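Local coordinates for phosphoenolpyruvate-protein phosphotransferase (Coxiella burnetii, PDB 3TRC) that probably transfers the phosphoryl group of phosphoenolpyruvate to a protein histidine, this piece being its GAF domain, at residues F46-L57 / K70-G81. Numbering follows the deposited sequence.
Sequences FICDDVHGEYVL and KLRLKFGEGLIG. With NA (sodium ion), chain C; PO4 (phosphate ion), chain B.
At one margin of the antiparallel sheet of this GAF domain, strand 72-74 pairs with strand 54-61, Y55 and L73 forming the hydrogen-bonded pair. A salt-bridge network occupies the face of E54, R72 and K74, where E54 lies between two cations: its OE1 takes R72 NH1 at 2.9 Å nearly along the C-O axis, while OE2 receives K74 NZ from above the carboxylate plane. The same NH1 reaches D49 OD2 on its anti side (2.8 Å, 163°), and H52 ND1 donates to that oxygen at 2.9 Å. R72, extended from CG to NE, lays one guanidinium face on V56 CG2. On the other face, Y55, L73 and F46 form an apolar layer, the F46 ring meeting L73 CD1 (3.7 Å from CE2) and I80 CD1. Beyond K74, F75 N binds G53 O at 2.9 Å; with CG beside its own backbone N (chi1 -74°), one face of the F75 ring covers the G53-E54 peptide and receives a CH-pi contact from G53 CA. Its edge turns to the face of Y55, planes 54° apart. Y55 OH binds sodium at 2.7 Å, joined by G81 O and E85. With NH1 shared by two carboxylates, the guanidinium is restrained in rotation, and the clustered opposite charges probably keep both acids ionised.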
loop_
_atom_site.group_PDB
_atom_site.type_symbol
_atom_site.label_atom_id
_atom_site.label_comp_id
_atom_site.label_asym_id
_atom_site.label_seq_id
_atom_site.Cartn_x
_atom_site.Cartn_y
_atom_site.Cartn_z
ATOM N N PHE A 46 7.187 -12.315 -12.045
ATOM C CA PHE A 46 8.525 -12.631 -12.518
ATOM C C PHE A 46 9.510 -11.738 -11.799
ATOM O O PHE A 46 9.216 -10.573 -11.525
ATOM C CB PHE A 46 8.645 -12.361 -14.021
ATOM C CG PHE A 46 7.840 -13.295 -14.881
ATOM C CD1 PHE A 46 6.511 -13.036 -15.159
ATOM C CD2 PHE A 46 8.430 -14.427 -15.432
ATOM C CE1 PHE A 46 5.772 -13.893 -15.966
ATOM C CE2 PHE A 46 7.700 -15.291 -16.229
ATOM C CZ PHE A 46 6.377 -15.027 -16.504
ATOM N N ILE A 47 10.686 -12.274 -11.505
ATOM C CA ILE A 47 11.746 -11.461 -10.924
ATOM C C ILE A 47 12.941 -11.426 -11.872
ATOM O O ILE A 47 13.276 -12.431 -12.501
ATOM C CB ILE A 47 12.150 -11.981 -9.531
ATOM C CG1 ILE A 47 10.970 -11.834 -8.563
ATOM C CG2 ILE A 47 13.347 -11.214 -8.997
ATOM C CD1 ILE A 47 11.341 -12.065 -7.110
ATOM N N CYS A 48 13.568 -10.256 -11.990
ATOM C CA CYS A 48 14.735 -10.111 -12.856
ATOM C C CYS A 48 15.933 -10.900 -12.352
ATOM O O CYS A 48 16.268 -10.853 -11.164
ATOM C CB CYS A 48 15.135 -8.643 -12.967
ATOM S SG CYS A 48 13.914 -7.615 -13.758
ATOM N N ASP A 49 16.574 -11.614 -13.272
ATOM C CA ASP A 49 17.850 -12.282 -13.021
ATOM C C ASP A 49 18.862 -11.552 -13.889
ATOM O O ASP A 49 19.089 -11.921 -15.038
ATOM C CB ASP A 49 17.757 -13.761 -13.423
ATOM C CG ASP A 49 19.022 -14.543 -13.108
ATOM O OD1 ASP A 49 20.030 -13.927 -12.701
ATOM O OD2 ASP A 49 19.007 -15.780 -13.275
ATOM N N ASP A 50 19.447 -10.488 -13.345
ATOM C CA ASP A 50 20.272 -9.591 -14.142
ATOM C C ASP A 50 21.516 -10.255 -14.725
ATOM O O ASP A 50 21.933 -9.912 -15.824
ATOM C CB ASP A 50 20.628 -8.326 -13.352
ATOM C CG ASP A 50 19.414 -7.443 -13.088
ATOM O OD1 ASP A 50 18.505 -7.411 -13.938
ATOM O OD2 ASP A 50 19.369 -6.778 -12.035
ATOM N N VAL A 51 22.099 -11.212 -14.008
ATOM C CA VAL A 51 23.288 -11.898 -14.518
ATOM C C VAL A 51 23.037 -12.648 -15.835
ATOM O O VAL A 51 23.884 -12.635 -16.735
ATOM C CB VAL A 51 23.899 -12.861 -13.472
ATOM C CG1 VAL A 51 22.887 -13.897 -13.047
ATOM C CG2 VAL A 51 25.142 -13.539 -14.036
ATOM N N HIS A 52 21.879 -13.298 -15.947
ATOM C CA HIS A 52 21.554 -14.074 -17.140
ATOM C C HIS A 52 20.659 -13.309 -18.118
ATOM O O HIS A 52 20.350 -13.810 -19.200
ATOM C CB HIS A 52 20.884 -15.394 -16.753
ATOM C CG HIS A 52 21.746 -16.278 -15.905
ATOM N ND1 HIS A 52 21.485 -16.522 -14.574
ATOM C CD2 HIS A 52 22.873 -16.968 -16.200
ATOM C CE1 HIS A 52 22.411 -17.327 -14.086
ATOM N NE2 HIS A 52 23.265 -17.614 -15.053
ATOM N N GLY A 53 20.240 -12.110 -17.730
ATOM C CA GLY A 53 19.406 -11.283 -18.586
ATOM C C GLY A 53 18.065 -11.921 -18.892
ATOM O O GLY A 53 17.594 -11.906 -20.034
ATOM N N GLU A 54 17.447 -12.488 -17.861
ATOM C CA GLU A 54 16.171 -13.175 -17.996
ATOM C C GLU A 54 15.243 -12.849 -16.840
ATOM O O GLU A 54 15.688 -12.622 -15.717
ATOM C CB GLU A 54 16.385 -14.692 -18.016
ATOM C CG GLU A 54 17.199 -15.211 -19.180
ATOM C CD GLU A 54 17.627 -16.656 -18.994
ATOM O OE1 GLU A 54 17.908 -17.068 -17.846
ATOM O OE2 GLU A 54 17.682 -17.385 -20.004
ATOM N N TYR A 55 13.950 -12.828 -17.133
ATOM C CA TYR A 55 12.923 -12.826 -16.107
ATOM C C TYR A 55 12.684 -14.258 -15.676
ATOM O O TYR A 55 12.573 -15.141 -16.519
ATOM C CB TYR A 55 11.630 -12.275 -16.686
ATOM C CG TYR A 55 11.769 -10.863 -17.157
ATOM C CD1 TYR A 55 11.892 -9.842 -16.233
ATOM C CD2 TYR A 55 11.784 -10.547 -18.508
ATOM C CE1 TYR A 55 12.019 -8.550 -16.617
ATOM C CE2 TYR A 55 11.923 -9.226 -18.915
ATOM C CZ TYR A 55 12.037 -8.237 -17.942
ATOM O OH TYR A 55 12.165 -6.909 -18.247
ATOM N N VAL A 56 12.590 -14.486 -14.371
ATOM C CA VAL A 56 12.315 -15.826 -13.857
ATOM C C VAL A 56 10.957 -15.866 -13.174
ATOM O O VAL A 56 10.662 -15.035 -12.324
ATOM C CB VAL A 56 13.381 -16.254 -12.833
ATOM C CG1 VAL A 56 13.133 -17.696 -12.389
ATOM C CG2 VAL A 56 14.765 -16.107 -13.431
ATOM N N LEU A 57 10.118 -16.822 -13.552
ATOM C CA LEU A 57 8.815 -16.942 -12.906
ATOM C C LEU A 57 9.011 -17.321 -11.443
ATOM O O LEU A 57 9.691 -18.305 -11.135
ATOM C CB LEU A 57 7.969 -18.000 -13.612
ATOM C CG LEU A 57 6.581 -18.202 -13.013
ATOM C CD1 LEU A 57 5.718 -16.963 -13.249
ATOM C CD2 LEU A 57 5.927 -19.440 -13.625
ATOM N N LYS A 70 11.497 -21.858 -12.664
ATOM C CA LYS A 70 12.073 -22.485 -13.855
ATOM C C LYS A 70 11.859 -21.698 -15.156
ATOM O O LYS A 70 12.782 -21.550 -15.954
ATOM C CB LYS A 70 11.513 -23.905 -14.018
ATOM C CG LYS A 70 11.733 -24.806 -12.808
ATOM C CD LYS A 70 13.221 -25.010 -12.547
ATOM C CE LYS A 70 13.468 -25.848 -11.304
ATOM N NZ LYS A 70 14.924 -25.957 -10.998
ATOM N N LEU A 71 10.642 -21.218 -15.386
ATOM C CA LEU A 71 10.336 -20.501 -16.619
ATOM C C LEU A 71 11.150 -19.215 -16.714
ATOM O O LEU A 71 11.083 -18.366 -15.831
ATOM C CB LEU A 71 8.844 -20.183 -16.699
ATOM C CG LEU A 71 8.413 -19.376 -17.925
ATOM C CD1 LEU A 71 8.695 -20.143 -19.211
ATOM C CD2 LEU A 71 6.943 -19.015 -17.818
ATOM N N ARG A 72 11.919 -19.088 -17.792
ATOM C CA ARG A 72 12.775 -17.927 -18.003
ATOM C C ARG A 72 12.473 -17.265 -19.342
ATOM O O ARG A 72 12.330 -17.936 -20.367
ATOM C CB ARG A 72 14.253 -18.327 -17.912
ATOM C CG ARG A 72 14.670 -18.716 -16.506
ATOM C CD ARG A 72 16.038 -19.379 -16.433
ATOM N NE ARG A 72 16.442 -19.494 -15.037
ATOM C CZ ARG A 72 17.076 -18.537 -14.370
ATOM N NH1 ARG A 72 17.410 -17.405 -14.983
ATOM N NH2 ARG A 72 17.387 -18.715 -13.095
ATOM N N LEU A 73 12.366 -15.940 -19.322
ATOM C CA LEU A 73 12.061 -15.166 -20.517
ATOM C C LEU A 73 13.153 -14.123 -20.688
ATOM O O LEU A 73 13.522 -13.456 -19.730
ATOM C CB LEU A 73 10.702 -14.481 -20.369
ATOM C CG LEU A 73 9.503 -15.402 -20.129
ATOM C CD1 LEU A 73 8.245 -14.577 -19.865
ATOM C CD2 LEU A 73 9.301 -16.334 -21.308
ATOM N N LYS A 74 13.675 -13.981 -21.901
ATOM C CA LYS A 74 14.789 -13.066 -22.129
ATOM C C LYS A 74 14.383 -11.603 -22.019
ATOM O O LYS A 74 13.305 -11.207 -22.476
ATOM C CB LYS A 74 15.426 -13.324 -23.497
ATOM C CG LYS A 74 16.099 -14.680 -23.624
ATOM C CD LYS A 74 17.310 -14.772 -22.717
ATOM C CE LYS A 74 18.097 -16.048 -22.972
ATOM N NZ LYS A 74 19.281 -16.150 -22.073
ATOM N N PHE A 75 15.247 -10.797 -21.409
ATOM C CA PHE A 75 15.029 -9.357 -21.366
ATOM C C PHE A 75 14.774 -8.849 -22.785
ATOM O O PHE A 75 15.455 -9.250 -23.729
ATOM C CB PHE A 75 16.248 -8.617 -20.799
ATOM C CG PHE A 75 16.440 -8.759 -19.305
ATOM C CD1 PHE A 75 15.517 -9.425 -18.518
ATOM C CD2 PHE A 75 17.559 -8.204 -18.693
ATOM C CE1 PHE A 75 15.706 -9.540 -17.147
ATOM C CE2 PHE A 75 17.756 -8.317 -17.324
ATOM C CZ PHE A 75 16.828 -8.991 -16.549
ATOM N N GLY A 76 13.788 -7.973 -22.930
ATOM C CA GLY A 76 13.576 -7.253 -24.173
ATOM C C GLY A 76 12.666 -7.984 -25.138
ATOM O O GLY A 76 12.219 -7.414 -26.134
ATOM N N GLU A 77 12.383 -9.245 -24.840
ATOM C CA GLU A 77 11.647 -10.094 -25.771
ATOM C C GLU A 77 10.186 -10.281 -25.401
ATOM O O GLU A 77 9.828 -10.356 -24.225
ATOM C CB GLU A 77 12.324 -11.458 -25.911
ATOM C CG GLU A 77 13.725 -11.389 -26.485
ATOM C CD GLU A 77 14.223 -12.745 -26.947
ATOM O OE1 GLU A 77 13.524 -13.752 -26.699
ATOM O OE2 GLU A 77 15.309 -12.800 -27.560
ATOM N N GLY A 78 9.342 -10.365 -26.421
ATOM C CA GLY A 78 7.927 -10.585 -26.209
ATOM C C GLY A 78 7.214 -9.428 -25.540
ATOM O O GLY A 78 7.770 -8.349 -25.335
ATOM N N LEU A 79 5.955 -9.663 -25.196
ATOM C CA LEU A 79 5.128 -8.643 -24.588
ATOM C C LEU A 79 5.606 -8.346 -23.168
ATOM O O LEU A 79 5.658 -7.193 -22.746
ATOM C CB LEU A 79 3.675 -9.115 -24.578
ATOM C CG LEU A 79 2.602 -8.090 -24.239
ATOM C CD1 LEU A 79 2.762 -6.831 -25.092
ATOM C CD2 LEU A 79 1.228 -8.718 -24.437
ATOM N N ILE A 80 5.944 -9.392 -22.426
ATOM C CA ILE A 80 6.450 -9.204 -21.072
ATOM C C ILE A 80 7.760 -8.410 -21.089
ATOM O O ILE A 80 7.964 -7.507 -20.268
ATOM C CB ILE A 80 6.581 -10.550 -20.329
ATOM C CG1 ILE A 80 5.181 -11.114 -20.074
ATOM C CG2 ILE A 80 7.339 -10.379 -19.025
ATOM C CD1 ILE A 80 5.145 -12.534 -19.541
ATOM N N GLY A 81 8.632 -8.730 -22.043
ATOM C CA GLY A 81 9.843 -7.957 -22.251
ATOM C C GLY A 81 9.536 -6.501 -22.550
ATOM O O GLY A 81 10.223 -5.596 -22.080
HETATM NA NA NA C . 12.703 -6.402 -20.817
HETATM P P PO4 B . 5.591 -13.108 -24.331
HETATM O O1 PO4 B . 6.848 -13.837 -24.729
HETATM O O2 PO4 B . 4.537 -14.106 -23.900
HETATM O O3 PO4 B . 5.866 -12.157 -23.196
HETATM O O4 PO4 B . 5.050 -12.335 -25.508
HETATM O O HOH W 1 15.165 -17.669 -21.647
#